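Local atomic coordinates of peptidase S15/CocE/NonD (Thaumarchaeota archaeon SCGC AB-539-E09, PDB entry 4PF1), a protein that is a serine aminopeptidase of the S15 family, with an alpha/beta hydrolase fold, probably cleaving residues from the amino ends of peptides. Residues A[189-194]-A[267-272]; A[263-268]-A[274-279]. All coordinates share one frame; numbering follows the deposited sequence.

Contact 1: A[189-194]-A[267-272]. With GOL (glycerol), chain G.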
loop_
_atom_site.group_PDB
_atom_site.type_symbol
_atom_site.label_atom_id
_atom_site.label_comp_id
_atom_site.label_asym_id
_atom_site.label_seq_id
_atom_site.Cartn_x
_atom_site.Cartn_y
_atom_site.Cartn_z
ATOM N N ASP A 189 38.575 -2.338 -2.029
ATOM C CA ASP A 189 39.308 -1.087 -1.942
ATOM C C ASP A 189 38.363 0.019 -1.498
ATOM O O ASP A 189 37.593 0.551 -2.306
ATOM C CB ASP A 189 40.008 -0.742 -3.271
ATOM C CG ASP A 189 41.185 0.210 -3.118
ATOM O OD1 ASP A 189 41.075 1.174 -2.326
ATOM O OD2 ASP A 189 42.185 0.034 -3.844
ATOM N N GLY A 190 38.440 0.347 -0.209
ATOM C CA GLY A 190 37.606 1.355 0.434
ATOM C C GLY A 190 37.843 2.778 -0.032
ATOM O O GLY A 190 37.026 3.656 0.241
ATOM N N TRP A 191 38.958 3.017 -0.741
ATOM C CA TRP A 191 39.306 4.343 -1.250
ATOM C C TRP A 191 39.011 4.454 -2.746
ATOM O O TRP A 191 38.444 5.461 -3.180
ATOM C CB TRP A 191 40.786 4.652 -0.977
ATOM C CG TRP A 191 41.156 6.100 -1.126
ATOM C CD1 TRP A 191 41.321 7.009 -0.123
ATOM C CD2 TRP A 191 41.448 6.792 -2.347
ATOM N NE1 TRP A 191 41.692 8.226 -0.644
ATOM C CE2 TRP A 191 41.779 8.122 -2.006
ATOM C CE3 TRP A 191 41.454 6.421 -3.704
ATOM C CZ2 TRP A 191 42.129 9.076 -2.968
ATOM C CZ3 TRP A 191 41.783 7.372 -4.655
ATOM C CH2 TRP A 191 42.119 8.680 -4.285
ATOM N N MET A 192 39.440 3.449 -3.543
ATOM C CA MET A 192 39.267 3.473 -4.998
ATOM C C MET A 192 37.799 3.518 -5.417
ATOM O O MET A 192 37.448 4.334 -6.267
ATOM C CB MET A 192 39.984 2.296 -5.680
ATOM C CG MET A 192 41.469 2.550 -5.942
ATOM S SD MET A 192 41.848 4.043 -6.917
ATOM C CE MET A 192 41.048 3.637 -8.474
ATOM N N GLY A 193 36.952 2.677 -4.826
ATOM C CA GLY A 193 35.541 2.694 -5.203
ATOM C C GLY A 193 34.577 1.824 -4.427
ATOM O O GLY A 193 33.508 1.488 -4.947
ATOM N N ASP A 194 34.900 1.477 -3.176
ATOM C CA ASP A 194 33.966 0.665 -2.413
ATOM C C ASP A 194 33.184 1.511 -1.369
ATOM O O ASP A 194 32.372 2.338 -1.776
ATOM C CB ASP A 194 34.629 -0.587 -1.812
ATOM C CG ASP A 194 34.861 -1.708 -2.830
ATOM O OD1 ASP A 194 34.073 -1.808 -3.801
ATOM O OD2 ASP A 194 35.817 -2.489 -2.647
ATOM N N SER A 267 50.135 5.136 1.332
ATOM C CA SER A 267 50.600 3.797 1.713
ATOM C C SER A 267 49.557 3.020 2.528
ATOM O O SER A 267 49.459 1.807 2.369
ATOM C CB SER A 267 51.905 3.887 2.498
ATOM O OG SER A 267 51.725 4.565 3.732
ATOM N N PHE A 268 48.776 3.720 3.389
ATOM C CA PHE A 268 47.742 3.112 4.238
ATOM C C PHE A 268 46.669 2.389 3.408
ATOM O O PHE A 268 46.249 1.290 3.779
ATOM C CB PHE A 268 47.086 4.179 5.144
ATOM C CG PHE A 268 45.912 3.690 5.965
ATOM C CD1 PHE A 268 46.113 2.986 7.147
ATOM C CD2 PHE A 268 44.605 3.956 5.570
ATOM C CE1 PHE A 268 45.027 2.530 7.904
ATOM C CE2 PHE A 268 43.520 3.500 6.326
ATOM C CZ PHE A 268 43.739 2.797 7.492
ATOM N N TRP A 269 46.212 3.018 2.310
ATOM C CA TRP A 269 45.167 2.457 1.457
ATOM C C TRP A 269 45.738 1.522 0.392
ATOM O O TRP A 269 45.108 0.512 0.073
ATOM C CB TRP A 269 44.347 3.575 0.802
ATOM C CG TRP A 269 43.552 4.401 1.771
ATOM C CD1 TRP A 269 43.729 5.722 2.062
ATOM C CD2 TRP A 269 42.438 3.961 2.567
ATOM N NE1 TRP A 269 42.798 6.133 2.989
ATOM C CE2 TRP A 269 41.986 5.074 3.308
ATOM C CE3 TRP A 269 41.761 2.734 2.705
ATOM C CZ2 TRP A 269 40.901 4.997 4.191
ATOM C CZ3 TRP A 269 40.686 2.658 3.582
ATOM C CH2 TRP A 269 40.270 3.777 4.316
ATOM N N GLN A 270 46.922 1.852 -0.160
ATOM C CA GLN A 270 47.583 1.039 -1.189
ATOM C C GLN A 270 47.931 -0.370 -0.661
ATOM O O GLN A 270 47.727 -1.354 -1.376
ATOM C CB GLN A 270 48.846 1.745 -1.714
ATOM C CG GLN A 270 48.547 2.981 -2.558
ATOM C CD GLN A 270 49.789 3.579 -3.158
ATOM O OE1 GLN A 270 50.380 3.028 -4.089
ATOM N NE2 GLN A 270 50.196 4.740 -2.661
ATOM N N GLN A 271 48.409 -0.462 0.601
ATOM C CA GLN A 271 48.785 -1.730 1.248
ATOM C C GLN A 271 47.567 -2.589 1.637
ATOM O O GLN A 271 47.726 -3.791 1.871
ATOM C CB GLN A 271 49.629 -1.463 2.503
ATOM C CG GLN A 271 51.084 -1.118 2.220
ATOM C CD GLN A 271 51.831 -0.776 3.487
ATOM O OE1 GLN A 271 51.895 -1.562 4.441
ATOM N NE2 GLN A 271 52.428 0.404 3.519
ATOM N N GLN A 272 46.371 -1.977 1.745
ATOM C CA GLN A 272 45.156 -2.684 2.164
ATOM C C GLN A 272 44.267 -3.143 0.993
ATOM O O GLN A 272 43.322 -3.906 1.225
ATOM C CB GLN A 272 44.338 -1.822 3.127
ATOM C CG GLN A 272 44.892 -1.816 4.542
ATOM C CD GLN A 272 44.053 -0.969 5.451
ATOM O OE1 GLN A 272 43.177 -1.462 6.169
ATOM N NE2 GLN A 272 44.281 0.330 5.418
HETATM C C1 GOL G . 40.560 -1.619 2.515
HETATM O O1 GOL G . 40.264 -0.643 1.527
HETATM C C2 GOL G . 39.765 -2.884 2.281
HETATM O O2 GOL G . 40.391 -3.966 2.969
HETATM C C3 GOL G . 38.336 -2.753 2.759
HETATM O O3 GOL G . 37.681 -1.659 2.134
HETATM O O HOH W 1 42.343 0.326 -0.025
#
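W191 and W269 meet with their side chains crossing at about a right angle, the pyrrole part of each indole doing the touching. CG of W191 lies anti to its N atom (chi1 -165°), which carries the indole across toward W269. CD1 of W191 comes 3.5 Å from CD1 of W269, lying over one face of that indole but displaced toward its rim. The two five-membered rings have centroids 4.6 Å apart and planes inclined at 44°, an oblique pairing rather than a parallel or T-shaped stack. CB of W191 adds a CH-pi contact, 4.1 Å from the centroid of the W269 pyrrole ring and 22° off its normal. The opposite face of W269 is covered by CD2 of F268, which puts the indole between two aromatic side chains. Replacing W269 by alanine is likely to open a gap beside W191 and to leave the carbonyl of H262, which accepts from W269 NE1, without this donor.

One water bridges the two segments: it gives a 2.8 Å bond to W269 O and a weak one to D189 OD1, and also bonds O1 of a glycerol probably taken from the crystallisation liquor. D189 OD1 accepts from W191 N on its anti lone pair, closing an Asx turn, and from M192 N, the wider Asx motif.

The loop 189-194 follows strand 178-184 of the central sheet, and its G190 and M192 make backbone bonds to F197 in strand 197-198 and to M199 just beyond it. W269, from helix 267-270, also packs on F255 and L259 of helix 254-261.

Contact 2: A[263-268]-A[274-279]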
loop_
_atom_site.group_PDB
_atom_site.type_symbol
_atom_site.label_atom_id
_atom_site.label_comp_id
_atom_site.label_asym_id
_atom_site.label_seq_id
_atom_site.Cartn_x
_atom_site.Cartn_y
_atom_site.Cartn_z
ATOM N N PRO A 263 43.312 11.119 3.806
ATOM C CA PRO A 263 42.291 11.446 2.786
ATOM C C PRO A 263 42.698 11.002 1.371
ATOM O O PRO A 263 41.828 10.693 0.557
ATOM C CB PRO A 263 42.167 12.968 2.880
ATOM C CG PRO A 263 43.488 13.427 3.393
ATOM C CD PRO A 263 44.017 12.333 4.279
ATOM N N SER A 264 44.017 10.957 1.089
ATOM C CA SER A 264 44.556 10.550 -0.213
ATOM C C SER A 264 44.909 9.051 -0.235
ATOM O O SER A 264 45.064 8.436 0.823
ATOM C CB SER A 264 45.781 11.387 -0.569
ATOM O OG SER A 264 46.912 11.006 0.196
ATOM N N TYR A 265 45.051 8.479 -1.446
ATOM C CA TYR A 265 45.383 7.066 -1.667
ATOM C C TYR A 265 46.872 6.820 -1.365
ATOM O O TYR A 265 47.639 6.456 -2.261
ATOM C CB TYR A 265 45.028 6.669 -3.119
ATOM C CG TYR A 265 44.956 5.178 -3.386
ATOM C CD1 TYR A 265 44.042 4.372 -2.710
ATOM C CD2 TYR A 265 45.730 4.590 -4.381
ATOM C CE1 TYR A 265 43.942 3.009 -2.977
ATOM C CE2 TYR A 265 45.639 3.227 -4.659
ATOM C CZ TYR A 265 44.742 2.439 -3.954
ATOM O OH TYR A 265 44.645 1.096 -4.221
ATOM N N ASP A 266 47.276 7.025 -0.091
ATOM C CA ASP A 266 48.664 6.862 0.343
ATOM C C ASP A 266 48.975 5.391 0.676
ATOM O O ASP A 266 48.179 4.508 0.342
ATOM C CB ASP A 266 48.984 7.788 1.541
ATOM C CG ASP A 266 48.056 7.680 2.746
ATOM O OD1 ASP A 266 47.402 6.624 2.904
ATOM O OD2 ASP A 266 48.020 8.630 3.551
ATOM N N SER A 267 50.135 5.136 1.332
ATOM C CA SER A 267 50.600 3.797 1.713
ATOM C C SER A 267 49.557 3.020 2.528
ATOM O O SER A 267 49.459 1.807 2.369
ATOM C CB SER A 267 51.905 3.887 2.498
ATOM O OG SER A 267 51.725 4.565 3.732
ATOM N N PHE A 268 48.776 3.720 3.389
ATOM C CA PHE A 268 47.742 3.112 4.238
ATOM C C PHE A 268 46.669 2.389 3.408
ATOM O O PHE A 268 46.249 1.290 3.779
ATOM C CB PHE A 268 47.086 4.179 5.144
ATOM C CG PHE A 268 45.912 3.690 5.965
ATOM C CD1 PHE A 268 46.113 2.986 7.147
ATOM C CD2 PHE A 268 44.605 3.956 5.570
ATOM C CE1 PHE A 268 45.027 2.530 7.904
ATOM C CE2 PHE A 268 43.520 3.500 6.326
ATOM C CZ PHE A 268 43.739 2.797 7.492
ATOM N N MET A 274 42.676 -5.263 -1.452
ATOM C CA MET A 274 42.538 -6.719 -1.487
ATOM C C MET A 274 42.902 -7.333 -2.836
ATOM O O MET A 274 43.428 -8.441 -2.862
ATOM C CB MET A 274 41.122 -7.138 -1.078
ATOM C CG MET A 274 40.807 -6.821 0.371
ATOM S SD MET A 274 41.986 -7.596 1.506
ATOM C CE MET A 274 41.218 -9.217 1.678
ATOM N N ASP A 275 42.636 -6.618 -3.946
ATOM C CA ASP A 275 42.990 -7.085 -5.291
ATOM C C ASP A 275 44.518 -7.114 -5.458
ATOM O O ASP A 275 45.059 -8.086 -5.981
ATOM C CB ASP A 275 42.337 -6.197 -6.374
ATOM C CG ASP A 275 42.760 -4.740 -6.338
ATOM O OD1 ASP A 275 42.573 -4.092 -5.282
ATOM O OD2 ASP A 275 43.273 -4.250 -7.361
ATOM N N LYS A 276 45.207 -6.068 -4.966
ATOM C CA LYS A 276 46.662 -5.950 -5.050
ATOM C C LYS A 276 47.340 -6.939 -4.087
ATOM O O LYS A 276 48.335 -7.566 -4.460
ATOM C CB LYS A 276 47.102 -4.504 -4.769
ATOM C CG LYS A 276 46.690 -3.528 -5.872
ATOM C CD LYS A 276 46.861 -2.072 -5.453
ATOM C CE LYS A 276 46.448 -1.102 -6.538
ATOM N NZ LYS A 276 44.968 -1.035 -6.704
ATOM N N MET A 277 46.757 -7.124 -2.878
ATOM C CA MET A 277 47.255 -8.053 -1.856
ATOM C C MET A 277 47.134 -9.524 -2.332
ATOM O O MET A 277 48.133 -10.244 -2.316
ATOM C CB MET A 277 46.502 -7.838 -0.524
ATOM C CG MET A 277 47.124 -8.561 0.665
ATOM S SD MET A 277 46.535 -10.269 0.851
ATOM C CE MET A 277 44.971 -9.986 1.669
ATOM N N LEU A 278 45.921 -9.960 -2.758
ATOM C CA LEU A 278 45.678 -11.338 -3.227
ATOM C C LEU A 278 46.508 -11.696 -4.474
ATOM O O LEU A 278 46.827 -12.872 -4.676
ATOM C CB LEU A 278 44.184 -11.574 -3.514
ATOM C CG LEU A 278 43.296 -11.828 -2.292
ATOM C CD1 LEU A 278 41.868 -11.437 -2.572
ATOM C CD2 LEU A 278 43.349 -13.277 -1.866
ATOM N N ALA A 279 46.866 -10.685 -5.296
ATOM C CA ALA A 279 47.682 -10.878 -6.497
ATOM C C ALA A 279 49.115 -11.272 -6.135
ATOM O O ALA A 279 49.755 -11.996 -6.894
ATOM C CB ALA A 279 47.685 -9.611 -7.337
#
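Y265 and K276 reach for each other from opposite directions and meet at their ends. K276 NZ lies 3.3 Å from Y265 OH, at the edge of the phenol ring and near its plane, in a weak hydrogen bond donated by the lysine. The aliphatic chain adds little: CE stands 3.7 Å from the same OH, so the touch is confined to the end of the lysine and the hydroxyl. The modest 66 Å² buried between the segments agrees with such a narrow contact.

The next shell explains where both groups sit. K276 is extended as far as CE and then bends at its last torsion (chi4 73°), which turns NZ aside toward the D275 carboxylate, whose OD2 makes a long salt bridge with it at 3.7 Å. That carboxylate oxygen also pairs with K304, whose ammonium group lies close to that of K276; D275 is likely to ease the repulsion between the two lysines. The hydroxyl of Y265 has D189 OD2 as its main partner, with the weakly bound ammonium group at roughly a right angle to it. With CG anti to the backbone N (chi1 -164°), the Y265 ring runs out toward helix 274-279 and meets the indole of W191 with planes at about 40°.

Farther back, the chain around Y265 is bent by an inverse gamma turn centred on that residue, in which D266 N gives a weak 2.8 Å bond to S264 O. D266 then takes the N-cap position of helix 267-270, its OD1 accepting weakly from F268 N at 3.2 Å. The arrangement is thus a turn leading into a capped short helix, linked by one tyrosine to the next helix of the S15 peptidase region.

How the contacts relate
Both contacts involve helix 267-270 or the turn leading into it: contact 1 uses W269 on the helix, contact 2 Y265 just before it. Contact 1 is the buried one: its touching residues are two tryptophans, and its direct chemistry is aromatic. Contact 2 is partly buried and smaller, 66 Å² against 175 Å², and depends on a weak polar bond from a partly exposed lysine. The two are stitched together by D189 OD2 and Y265 OH, 2.7 Å apart, and by W191 NE1 and P263 O, also 2.7 Å apart, both probable hydrogen bonds. Loop 189-194 therefore meets the turn ahead of the helix as well as the helix itself, whereas 274-279 reaches that turn through a single side chain.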